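Local structure of nitrite reductase (Hyphomicrobium denitrificans, 2DV6) at residues Val288-Tyr293 with Val345-Arg350; Val349-Gly354 with Val401-Asp406; Asp372-Leu377 with Gly397-Asp402. The protein probably catalyses the reduction of nitrite to nitric oxide in denitrification, using bound copper and electrons delivered by cytochrome c. All coordinates share one frame; numbering follows the deposited sequence.

Contact 1: Val288-Tyr293 with Val345-Arg350; sequences VDREFY and VGETVR
E291 and R350 pair across two parallel strands, 290-293 and 348-350, in one sheet of the C-terminal cupredoxin beta-sandwich. Their side chains leave the same face and run alongside each other. R350 sets out with CG anti to its backbone N (chi1 160°) and bends at the next two torsions, bringing NE and NH1 side-on to one oxygen, E291 OE2. R350 NH1 is 2.9 Å from E291 OE2, which lies in the guanidinium plane but is met on its anti side, somewhat out of the carboxylate plane. E291 OE1 has a salt bridge of its own, to R198. V288 CG2 sits over one guanidinium face, 3.8 Å from R350 NH2, and presses tightly on T348 CG2 at 3.5 Å. An alanine in place of R350 would probably leave E291 OE2 without its charged mate and open a gap beside V288. On the face of R290 and V349, the extended R290 chain brings NH1 to 2.6 Å from E347 OE1, a salt bridge, while V349 CG1 meets the F292 ring at its edge. R290 O accepts from R350 N, and R350 O from F292 N. Ahead of the strands, D289 has CG beside its backbone N (chi1 -63°); its OD2 takes a nearly straight bond from T348 N through the anti lone pair, and a water links D289 OD2, T348 OG1 and G346 O, lying 2.6 Å from G346 O.

Contact 2: Val349-Gly354 with Val401-Asp406; sequences VRIFFG and VDFKID. With K (potassium ion), chain J.
V349 drives its two methyl branches into two different neighbours, F403 and I405, where strand 349-354 runs antiparallel to strand 401-404 inside the cupredoxin sandwich. CG1 is the bump over the phenyl face: V349 CG1 stands 4.2 Å from the F403 ring centroid and 27° off the ring normal, a CH-pi contact. CG2 points into the next hollow, where I405 CD1 lies 3.7 Å from V349 CG2. F403 holds CG in the crowded position between backbone N and carbonyl carbon (chi1 49°), which turns its ring in among these aliphatic groups. I351 CD1 meets the same ring at its edge, 4.0 Å from F403 CE2, and I351 CB packs on V401 CG2. V349 and F403 bond to each other in both directions through N and O, as do I351 and V401. R350 and D402, the non-hydrogen-bonded pair between them, put their side chains on the other face. There D402 OD2 lies against the aliphatic part of the arginine, in a doubtfully short contact with R350 CD, while the ion pair itself is weak, with R350 NH2 3.4 Å from D402 OD1; the stronger partner of R350 is E291. Beyond the paired residues the chain contributes to a potassium site, where the ion is bound by the K404 carbonyl, D406, three waters and also E369. D406 additionally packs on T227 of a second subunit. Potassium lies 2.4 Å from both K404 O and D406 OD2.

Contact 3: Asp372-Leu377 with Gly397-Asp402; sequences DHVYSL and GATIVD
Y375, with CG anti to its carbonyl carbon and beside the backbone N (chi1 -71°), lays its ring against I400, while T399 OG1, anti to its own backbone N (chi1 -167°), is brought up to the Y375 carbonyl. The ring touches through one side: Y375 CD1 comes within 3.4 Å of I400 CB, a snug fit, and CE1 rests near I400 CG2. I400 O and D402 OD1 both lie at the ring edge, in its plane. The phenol end reaches the D402 carboxylate through a water, which is 2.5 Å from Y375 OH and donates to D402 OD1 over 2.7 Å. This second partner adds to the weak ion pair that the same oxygen makes with R350. T399 OG1 donates to Y375 O at 2.9 Å, coming from above the carbonyl plane instead of along a lone pair. Y375 N returns an almost straight bond to I400 O (170°), and Y375 is itself the centre of an inverse gamma turn. On the opposite face V374 CG2 packs 4.0 Å from V401 CG1. S376, L377 and A398 also pack on a third subunit. At the other end D402 N donates to H373 O, while D402 O receives H373 N at 3.1 Å and, weakly, D372 N. D372 OD2 bonds to K404 N farther along the strand. Two residues, D372 and H373, thus stand opposite the single D402, a classic beta bulge, set where the chain turns a corner between the two sheets of the cupredoxin sandwich.

Overall arrangement
All three contacts belong to one mixed sheet, stepping across it strand by strand. Contacts 1 and 2 share V349 and R350 on strand 348-357; contacts 2 and 3 share V401 and D402 on strand 397-404. Contact 1 is the parallel step and only partly buried, and salt bridges and a water supply much of its side-chain chemistry. Contact 2, antiparallel and buried, relies on aliphatic and phenyl packing on one face, with the potassium site beyond its end. Contact 3 is likewise buried and antiparallel, but bulged, and mixes apolar packing with hydroxyl and water bonds. Centres of contacts 1 and 3 are about 14 Å apart, yet the long, weak ion pair of R350 with D402 spans them.

Contact 1: Val288-Tyr293 with Val345-Arg350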
loop_
_atom_site.group_PDB
_atom_site.type_symbol
_atom_site.label_atom_id
_atom_site.label_comp_id
_atom_site.label_asym_id
_atom_site.label_seq_id
_atom_site.Cartn_x
_atom_site.Cartn_y
_atom_site.Cartn_z
ATOM N N VAL A 288 -21.152 9.578 -57.662
ATOM C CA VAL A 288 -20.232 8.575 -57.227
ATOM C C VAL A 288 -21.069 7.305 -57.324
ATOM O O VAL A 288 -22.284 7.396 -57.346
ATOM C CB VAL A 288 -19.829 9.030 -55.786
ATOM C CG1 VAL A 288 -20.250 8.082 -54.689
ATOM C CG2 VAL A 288 -18.389 9.605 -55.739
ATOM N N ASP A 289 -20.445 6.139 -57.401
ATOM C CA ASP A 289 -21.164 4.862 -57.456
ATOM C C ASP A 289 -21.788 4.410 -56.120
ATOM O O ASP A 289 -22.858 3.775 -56.084
ATOM C CB ASP A 289 -20.219 3.787 -57.991
ATOM C CG ASP A 289 -19.770 4.079 -59.413
ATOM O OD1 ASP A 289 -20.671 4.227 -60.257
ATOM O OD2 ASP A 289 -18.550 4.209 -59.706
ATOM N N ARG A 290 -21.118 4.725 -55.013
ATOM C CA ARG A 290 -21.525 4.206 -53.694
ATOM C C ARG A 290 -21.056 5.167 -52.603
ATOM O O ARG A 290 -19.986 5.754 -52.720
ATOM C CB ARG A 290 -20.798 2.907 -53.470
ATOM C CG ARG A 290 -21.544 1.824 -52.794
ATOM C CD ARG A 290 -20.940 0.530 -53.308
ATOM N NE ARG A 290 -21.879 -0.565 -53.225
ATOM C CZ ARG A 290 -22.538 -1.074 -54.253
ATOM N NH1 ARG A 290 -22.347 -0.615 -55.481
ATOM N NH2 ARG A 290 -23.374 -2.072 -54.045
ATOM N N GLU A 291 -21.873 5.314 -51.560
ATOM C CA GLU A 291 -21.575 6.204 -50.461
ATOM C C GLU A 291 -21.712 5.419 -49.177
ATOM O O GLU A 291 -22.575 4.530 -49.060
ATOM C CB GLU A 291 -22.535 7.388 -50.418
ATOM C CG GLU A 291 -22.501 8.271 -51.650
ATOM C CD GLU A 291 -23.510 9.404 -51.541
ATOM O OE1 GLU A 291 -24.661 9.126 -51.140
ATOM O OE2 GLU A 291 -23.143 10.572 -51.822
ATOM N N PHE A 292 -20.860 5.758 -48.210
ATOM C CA PHE A 292 -20.892 5.107 -46.905
ATOM C C PHE A 292 -20.941 6.131 -45.751
ATOM O O PHE A 292 -20.560 7.280 -45.904
ATOM C CB PHE A 292 -19.696 4.198 -46.774
ATOM C CG PHE A 292 -19.663 3.063 -47.796
ATOM C CD1 PHE A 292 -18.808 3.135 -48.900
ATOM C CD2 PHE A 292 -20.451 1.932 -47.621
ATOM C CE1 PHE A 292 -18.730 2.097 -49.829
ATOM C CE2 PHE A 292 -20.406 0.869 -48.566
ATOM C CZ PHE A 292 -19.526 0.957 -49.663
ATOM N N TYR A 293 -21.413 5.686 -44.600
ATOM C CA TYR A 293 -21.585 6.534 -43.443
ATOM C C TYR A 293 -20.802 5.908 -42.282
ATOM O O TYR A 293 -21.158 4.844 -41.808
ATOM C CB TYR A 293 -23.083 6.591 -43.110
ATOM C CG TYR A 293 -23.506 7.362 -41.870
ATOM C CD1 TYR A 293 -22.738 8.416 -41.332
ATOM C CD2 TYR A 293 -24.726 7.079 -41.274
ATOM C CE1 TYR A 293 -23.180 9.141 -40.213
ATOM C CE2 TYR A 293 -25.182 7.787 -40.168
ATOM C CZ TYR A 293 -24.423 8.830 -39.657
ATOM O OH TYR A 293 -24.943 9.499 -38.581
ATOM N N VAL A 345 -15.047 -3.661 -57.924
ATOM C CA VAL A 345 -13.901 -3.067 -58.633
ATOM C C VAL A 345 -14.325 -2.113 -59.739
ATOM O O VAL A 345 -15.340 -2.331 -60.398
ATOM C CB VAL A 345 -12.763 -4.088 -59.023
ATOM C CG1 VAL A 345 -13.145 -5.489 -58.744
ATOM C CG2 VAL A 345 -12.266 -3.892 -60.450
ATOM N N GLY A 346 -13.613 -0.989 -59.840
ATOM C CA GLY A 346 -13.997 0.100 -60.740
ATOM C C GLY A 346 -14.998 1.126 -60.208
ATOM O O GLY A 346 -15.200 2.162 -60.828
ATOM N N GLU A 347 -15.642 0.858 -59.078
ATOM C CA GLU A 347 -16.534 1.863 -58.481
ATOM C C GLU A 347 -15.781 3.032 -57.851
ATOM O O GLU A 347 -14.700 2.874 -57.264
ATOM C CB GLU A 347 -17.490 1.243 -57.462
ATOM C CG GLU A 347 -18.575 0.389 -58.101
ATOM C CD GLU A 347 -19.579 -0.132 -57.098
ATOM O OE1 GLU A 347 -20.712 -0.439 -57.515
ATOM O OE2 GLU A 347 -19.256 -0.249 -55.887
ATOM N N THR A 348 -16.330 4.217 -58.047
ATOM C CA THR A 348 -15.934 5.373 -57.295
ATOM C C THR A 348 -16.833 5.384 -56.062
ATOM O O THR A 348 -18.070 5.298 -56.171
ATOM C CB THR A 348 -16.053 6.671 -58.118
ATOM O OG1 THR A 348 -15.068 6.638 -59.155
ATOM C CG2 THR A 348 -15.751 7.896 -57.257
ATOM N N VAL A 349 -16.183 5.491 -54.908
ATOM C CA VAL A 349 -16.799 5.352 -53.608
ATOM C C VAL A 349 -16.598 6.636 -52.775
ATOM O O VAL A 349 -15.600 7.341 -52.907
ATOM C CB VAL A 349 -16.215 4.095 -52.941
ATOM C CG1 VAL A 349 -16.007 4.251 -51.500
ATOM C CG2 VAL A 349 -17.063 2.860 -53.292
ATOM N N ARG A 350 -17.571 6.948 -51.937
ATOM C CA ARG A 350 -17.493 8.135 -51.090
ATOM C C ARG A 350 -17.762 7.678 -49.660
ATOM O O ARG A 350 -18.695 6.935 -49.429
ATOM C CB ARG A 350 -18.539 9.158 -51.530
ATOM C CG ARG A 350 -18.904 10.223 -50.472
ATOM C CD ARG A 350 -18.957 11.529 -51.169
ATOM N NE ARG A 350 -20.166 11.601 -51.916
ATOM C CZ ARG A 350 -20.309 12.160 -53.104
ATOM N NH1 ARG A 350 -21.520 12.139 -53.603
ATOM N NH2 ARG A 350 -19.287 12.741 -53.758
HETATM O O HOH W 1 -15.750 4.715 -61.147
#

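Contact 2: Val349-Gly354 with Val401-Asp406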
loop_
_atom_site.group_PDB
_atom_site.type_symbol
_atom_site.label_atom_id
_atom_site.label_comp_id
_atom_site.label_asym_id
_atom_site.label_seq_id
_atom_site.Cartn_x
_atom_site.Cartn_y
_atom_site.Cartn_z
ATOM N N VAL A 349 -16.183 5.491 -54.908
ATOM C CA VAL A 349 -16.799 5.352 -53.608
ATOM C C VAL A 349 -16.598 6.636 -52.775
ATOM O O VAL A 349 -15.600 7.341 -52.907
ATOM C CB VAL A 349 -16.215 4.095 -52.941
ATOM C CG1 VAL A 349 -16.007 4.251 -51.500
ATOM C CG2 VAL A 349 -17.063 2.860 -53.292
ATOM N N ARG A 350 -17.571 6.948 -51.937
ATOM C CA ARG A 350 -17.493 8.135 -51.090
ATOM C C ARG A 350 -17.762 7.678 -49.660
ATOM O O ARG A 350 -18.695 6.935 -49.429
ATOM C CB ARG A 350 -18.539 9.158 -51.530
ATOM C CG ARG A 350 -18.904 10.223 -50.472
ATOM C CD ARG A 350 -18.957 11.529 -51.169
ATOM N NE ARG A 350 -20.166 11.601 -51.916
ATOM C CZ ARG A 350 -20.309 12.160 -53.104
ATOM N NH1 ARG A 350 -21.520 12.139 -53.603
ATOM N NH2 ARG A 350 -19.287 12.741 -53.758
ATOM N N ILE A 351 -16.926 8.095 -48.718
ATOM C CA ILE A 351 -17.201 7.850 -47.286
ATOM C C ILE A 351 -17.433 9.221 -46.639
ATOM O O ILE A 351 -16.594 10.129 -46.761
ATOM C CB ILE A 351 -16.059 7.083 -46.586
ATOM C CG1 ILE A 351 -15.798 5.728 -47.267
ATOM C CG2 ILE A 351 -16.344 6.887 -45.043
ATOM C CD1 ILE A 351 -14.536 4.992 -46.752
ATOM N N PHE A 352 -18.580 9.381 -45.999
ATOM C CA PHE A 352 -18.826 10.544 -45.128
ATOM C C PHE A 352 -18.312 10.102 -43.766
ATOM O O PHE A 352 -18.860 9.156 -43.178
ATOM C CB PHE A 352 -20.319 10.871 -45.025
ATOM C CG PHE A 352 -20.952 11.305 -46.335
ATOM C CD1 PHE A 352 -21.678 10.388 -47.113
ATOM C CD2 PHE A 352 -20.849 12.637 -46.775
ATOM C CE1 PHE A 352 -22.311 10.797 -48.318
ATOM C CE2 PHE A 352 -21.480 13.055 -47.976
ATOM C CZ PHE A 352 -22.176 12.140 -48.749
ATOM N N PHE A 353 -17.220 10.726 -43.321
ATOM C CA PHE A 353 -16.555 10.295 -42.089
ATOM C C PHE A 353 -16.623 11.397 -41.010
ATOM O O PHE A 353 -16.195 12.505 -41.265
ATOM C CB PHE A 353 -15.098 9.893 -42.347
ATOM C CG PHE A 353 -14.377 9.507 -41.079
ATOM C CD1 PHE A 353 -14.696 8.321 -40.416
ATOM C CD2 PHE A 353 -13.462 10.369 -40.494
ATOM C CE1 PHE A 353 -14.064 7.986 -39.224
ATOM C CE2 PHE A 353 -12.825 10.029 -39.295
ATOM C CZ PHE A 353 -13.122 8.861 -38.668
ATOM N N GLY A 354 -17.175 11.097 -39.837
ATOM C CA GLY A 354 -17.290 12.098 -38.800
ATOM C C GLY A 354 -16.714 11.607 -37.494
ATOM O O GLY A 354 -16.653 10.413 -37.271
ATOM N N VAL A 401 -14.425 11.770 -48.168
ATOM C CA VAL A 401 -13.335 11.243 -49.005
ATOM C C VAL A 401 -13.969 10.459 -50.149
ATOM O O VAL A 401 -14.983 9.769 -49.933
ATOM C CB VAL A 401 -12.299 10.415 -48.189
ATOM C CG1 VAL A 401 -11.635 11.304 -47.082
ATOM C CG2 VAL A 401 -12.924 9.167 -47.587
ATOM N N ASP A 402 -13.429 10.621 -51.357
ATOM C CA ASP A 402 -13.884 9.889 -52.563
ATOM C C ASP A 402 -12.648 9.191 -53.103
ATOM O O ASP A 402 -11.568 9.777 -53.101
ATOM C CB ASP A 402 -14.362 10.823 -53.702
ATOM C CG ASP A 402 -15.631 11.615 -53.364
ATOM O OD1 ASP A 402 -15.944 12.588 -54.107
ATOM O OD2 ASP A 402 -16.310 11.298 -52.351
ATOM N N PHE A 403 -12.819 7.970 -53.611
ATOM C CA PHE A 403 -11.762 7.291 -54.326
ATOM C C PHE A 403 -12.329 6.209 -55.235
ATOM O O PHE A 403 -13.327 5.554 -54.924
ATOM C CB PHE A 403 -10.749 6.675 -53.366
ATOM C CG PHE A 403 -11.363 5.870 -52.272
ATOM C CD1 PHE A 403 -11.316 4.485 -52.310
ATOM C CD2 PHE A 403 -11.967 6.503 -51.165
ATOM C CE1 PHE A 403 -11.852 3.726 -51.294
ATOM C CE2 PHE A 403 -12.506 5.767 -50.138
ATOM C CZ PHE A 403 -12.445 4.365 -50.196
ATOM N N LYS A 404 -11.672 6.046 -56.374
ATOM C CA LYS A 404 -11.963 4.948 -57.270
ATOM C C LYS A 404 -11.258 3.697 -56.771
ATOM O O LYS A 404 -10.067 3.725 -56.454
ATOM C CB LYS A 404 -11.533 5.287 -58.709
ATOM C CG LYS A 404 -11.736 4.102 -59.642
ATOM C CD LYS A 404 -11.534 4.468 -61.080
ATOM C CE LYS A 404 -11.471 3.192 -61.935
ATOM N NZ LYS A 404 -11.945 3.484 -63.316
ATOM N N ILE A 405 -12.003 2.607 -56.678
ATOM C CA ILE A 405 -11.426 1.322 -56.328
ATOM C C ILE A 405 -10.904 0.573 -57.567
ATOM O O ILE A 405 -11.675 -0.021 -58.297
ATOM C CB ILE A 405 -12.448 0.484 -55.552
ATOM C CG1 ILE A 405 -12.861 1.235 -54.274
ATOM C CG2 ILE A 405 -11.878 -0.895 -55.213
ATOM C CD1 ILE A 405 -14.109 0.671 -53.640
ATOM N N ASP A 406 -9.595 0.603 -57.792
ATOM C CA ASP A 406 -9.022 0.064 -59.031
ATOM C C ASP A 406 -8.975 -1.454 -59.071
ATOM O O ASP A 406 -8.966 -2.044 -60.137
ATOM C CB ASP A 406 -7.601 0.592 -59.263
ATOM C CG ASP A 406 -7.483 2.063 -58.987
ATOM O OD1 ASP A 406 -7.497 2.883 -59.929
ATOM O OD2 ASP A 406 -7.395 2.398 -57.791
HETATM K K K J . -7.742 4.063 -56.100
HETATM O O HOH W 2 -7.687 5.272 -58.069
HETATM O O HOH W 3 -5.279 4.181 -55.807
HETATM O O HOH W 4 -7.629 6.272 -55.182
#

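Contact 3: Asp372-Leu377 with Gly397-Asp402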
loop_
_atom_site.group_PDB
_atom_site.type_symbol
_atom_site.label_atom_id
_atom_site.label_comp_id
_atom_site.label_asym_id
_atom_site.label_seq_id
_atom_site.Cartn_x
_atom_site.Cartn_y
_atom_site.Cartn_z
ATOM N N ASP A 372 -8.664 10.047 -53.564
ATOM C CA ASP A 372 -8.578 10.867 -54.756
ATOM C C ASP A 372 -8.926 12.294 -54.354
ATOM O O ASP A 372 -8.213 13.206 -54.729
ATOM C CB ASP A 372 -9.534 10.361 -55.840
ATOM C CG ASP A 372 -9.102 8.987 -56.449
ATOM O OD1 ASP A 372 -7.888 8.641 -56.420
ATOM O OD2 ASP A 372 -9.999 8.251 -56.953
ATOM N N HIS A 373 -9.994 12.464 -53.564
ATOM C CA HIS A 373 -10.423 13.787 -53.081
ATOM C C HIS A 373 -10.710 13.764 -51.596
ATOM O O HIS A 373 -11.390 12.857 -51.088
ATOM C CB HIS A 373 -11.668 14.320 -53.832
ATOM C CG HIS A 373 -11.463 14.411 -55.313
ATOM N ND1 HIS A 373 -10.758 15.443 -55.909
ATOM C CD2 HIS A 373 -11.787 13.553 -56.313
ATOM C CE1 HIS A 373 -10.714 15.243 -57.217
ATOM N NE2 HIS A 373 -11.307 14.092 -57.485
ATOM N N VAL A 374 -10.197 14.790 -50.913
ATOM C CA VAL A 374 -10.460 14.992 -49.497
ATOM C C VAL A 374 -11.058 16.373 -49.331
ATOM O O VAL A 374 -10.450 17.392 -49.750
ATOM C CB VAL A 374 -9.147 14.876 -48.660
ATOM C CG1 VAL A 374 -9.391 15.366 -47.236
ATOM C CG2 VAL A 374 -8.649 13.449 -48.683
ATOM N N TYR A 375 -12.247 16.420 -48.736
ATOM C CA TYR A 375 -12.936 17.705 -48.477
ATOM C C TYR A 375 -12.422 18.331 -47.178
ATOM O O TYR A 375 -12.983 18.070 -46.103
ATOM C CB TYR A 375 -14.479 17.531 -48.511
ATOM C CG TYR A 375 -14.973 17.295 -49.943
ATOM C CD1 TYR A 375 -14.858 16.032 -50.545
ATOM C CD2 TYR A 375 -15.477 18.330 -50.709
ATOM C CE1 TYR A 375 -15.266 15.805 -51.853
ATOM C CE2 TYR A 375 -15.882 18.123 -52.054
ATOM C CZ TYR A 375 -15.793 16.848 -52.614
ATOM O OH TYR A 375 -16.197 16.605 -53.931
ATOM N N SER A 376 -11.332 19.117 -47.261
ATOM C CA SER A 376 -10.654 19.604 -46.032
ATOM C C SER A 376 -11.625 20.237 -45.040
ATOM O O SER A 376 -12.379 21.113 -45.425
ATOM C CB SER A 376 -9.576 20.665 -46.308
ATOM O OG SER A 376 -9.169 20.708 -47.652
ATOM N N LEU A 377 -11.575 19.810 -43.777
ATOM C CA LEU A 377 -12.348 20.400 -42.665
ATOM C C LEU A 377 -13.858 20.334 -42.874
ATOM O O LEU A 377 -14.631 21.022 -42.186
ATOM C CB LEU A 377 -11.885 21.838 -42.330
ATOM C CG LEU A 377 -10.443 21.941 -41.803
ATOM C CD1 LEU A 377 -10.097 23.371 -41.370
ATOM C CD2 LEU A 377 -10.200 20.939 -40.647
ATOM N N GLY A 397 -15.967 17.332 -35.895
ATOM C CA GLY A 397 -15.671 17.644 -37.279
ATOM C C GLY A 397 -15.979 16.428 -38.154
ATOM O O GLY A 397 -16.106 15.309 -37.654
ATOM N N ALA A 398 -16.131 16.670 -39.457
ATOM C CA ALA A 398 -16.420 15.609 -40.432
ATOM C C ALA A 398 -15.685 15.926 -41.730
ATOM O O ALA A 398 -15.281 17.074 -41.940
ATOM C CB ALA A 398 -17.897 15.495 -40.660
ATOM N N THR A 399 -15.462 14.910 -42.563
ATOM C CA THR A 399 -15.006 15.126 -43.954
ATOM C C THR A 399 -15.717 14.190 -44.906
ATOM O O THR A 399 -16.438 13.303 -44.516
ATOM C CB THR A 399 -13.485 14.951 -43.948
ATOM O OG1 THR A 399 -12.694 15.374 -45.094
ATOM C CG2 THR A 399 -13.022 13.620 -43.360
ATOM N N ILE A 400 -15.366 14.356 -46.165
ATOM C CA ILE A 400 -15.810 13.528 -47.249
ATOM C C ILE A 400 -14.538 13.073 -47.951
ATOM O O ILE A 400 -13.636 13.888 -48.226
ATOM C CB ILE A 400 -16.693 14.352 -48.213
ATOM C CG1 ILE A 400 -18.005 14.730 -47.520
ATOM C CG2 ILE A 400 -16.993 13.539 -49.508
ATOM C CD1 ILE A 400 -18.842 15.794 -48.267
ATOM N N VAL A 401 -14.425 11.770 -48.168
ATOM C CA VAL A 401 -13.335 11.243 -49.005
ATOM C C VAL A 401 -13.969 10.459 -50.149
ATOM O O VAL A 401 -14.983 9.769 -49.933
ATOM C CB VAL A 401 -12.299 10.415 -48.189
ATOM C CG1 VAL A 401 -11.635 11.304 -47.082
ATOM C CG2 VAL A 401 -12.924 9.167 -47.587
ATOM N N ASP A 402 -13.429 10.621 -51.357
ATOM C CA ASP A 402 -13.884 9.889 -52.563
ATOM C C ASP A 402 -12.648 9.191 -53.103
ATOM O O ASP A 402 -11.568 9.777 -53.101
ATOM C CB ASP A 402 -14.362 10.823 -53.702
ATOM C CG ASP A 402 -15.631 11.615 -53.364
ATOM O OD1 ASP A 402 -15.944 12.588 -54.107
ATOM O OD2 ASP A 402 -16.310 11.298 -52.351
HETATM O O HOH W 5 -15.021 14.835 -55.309
#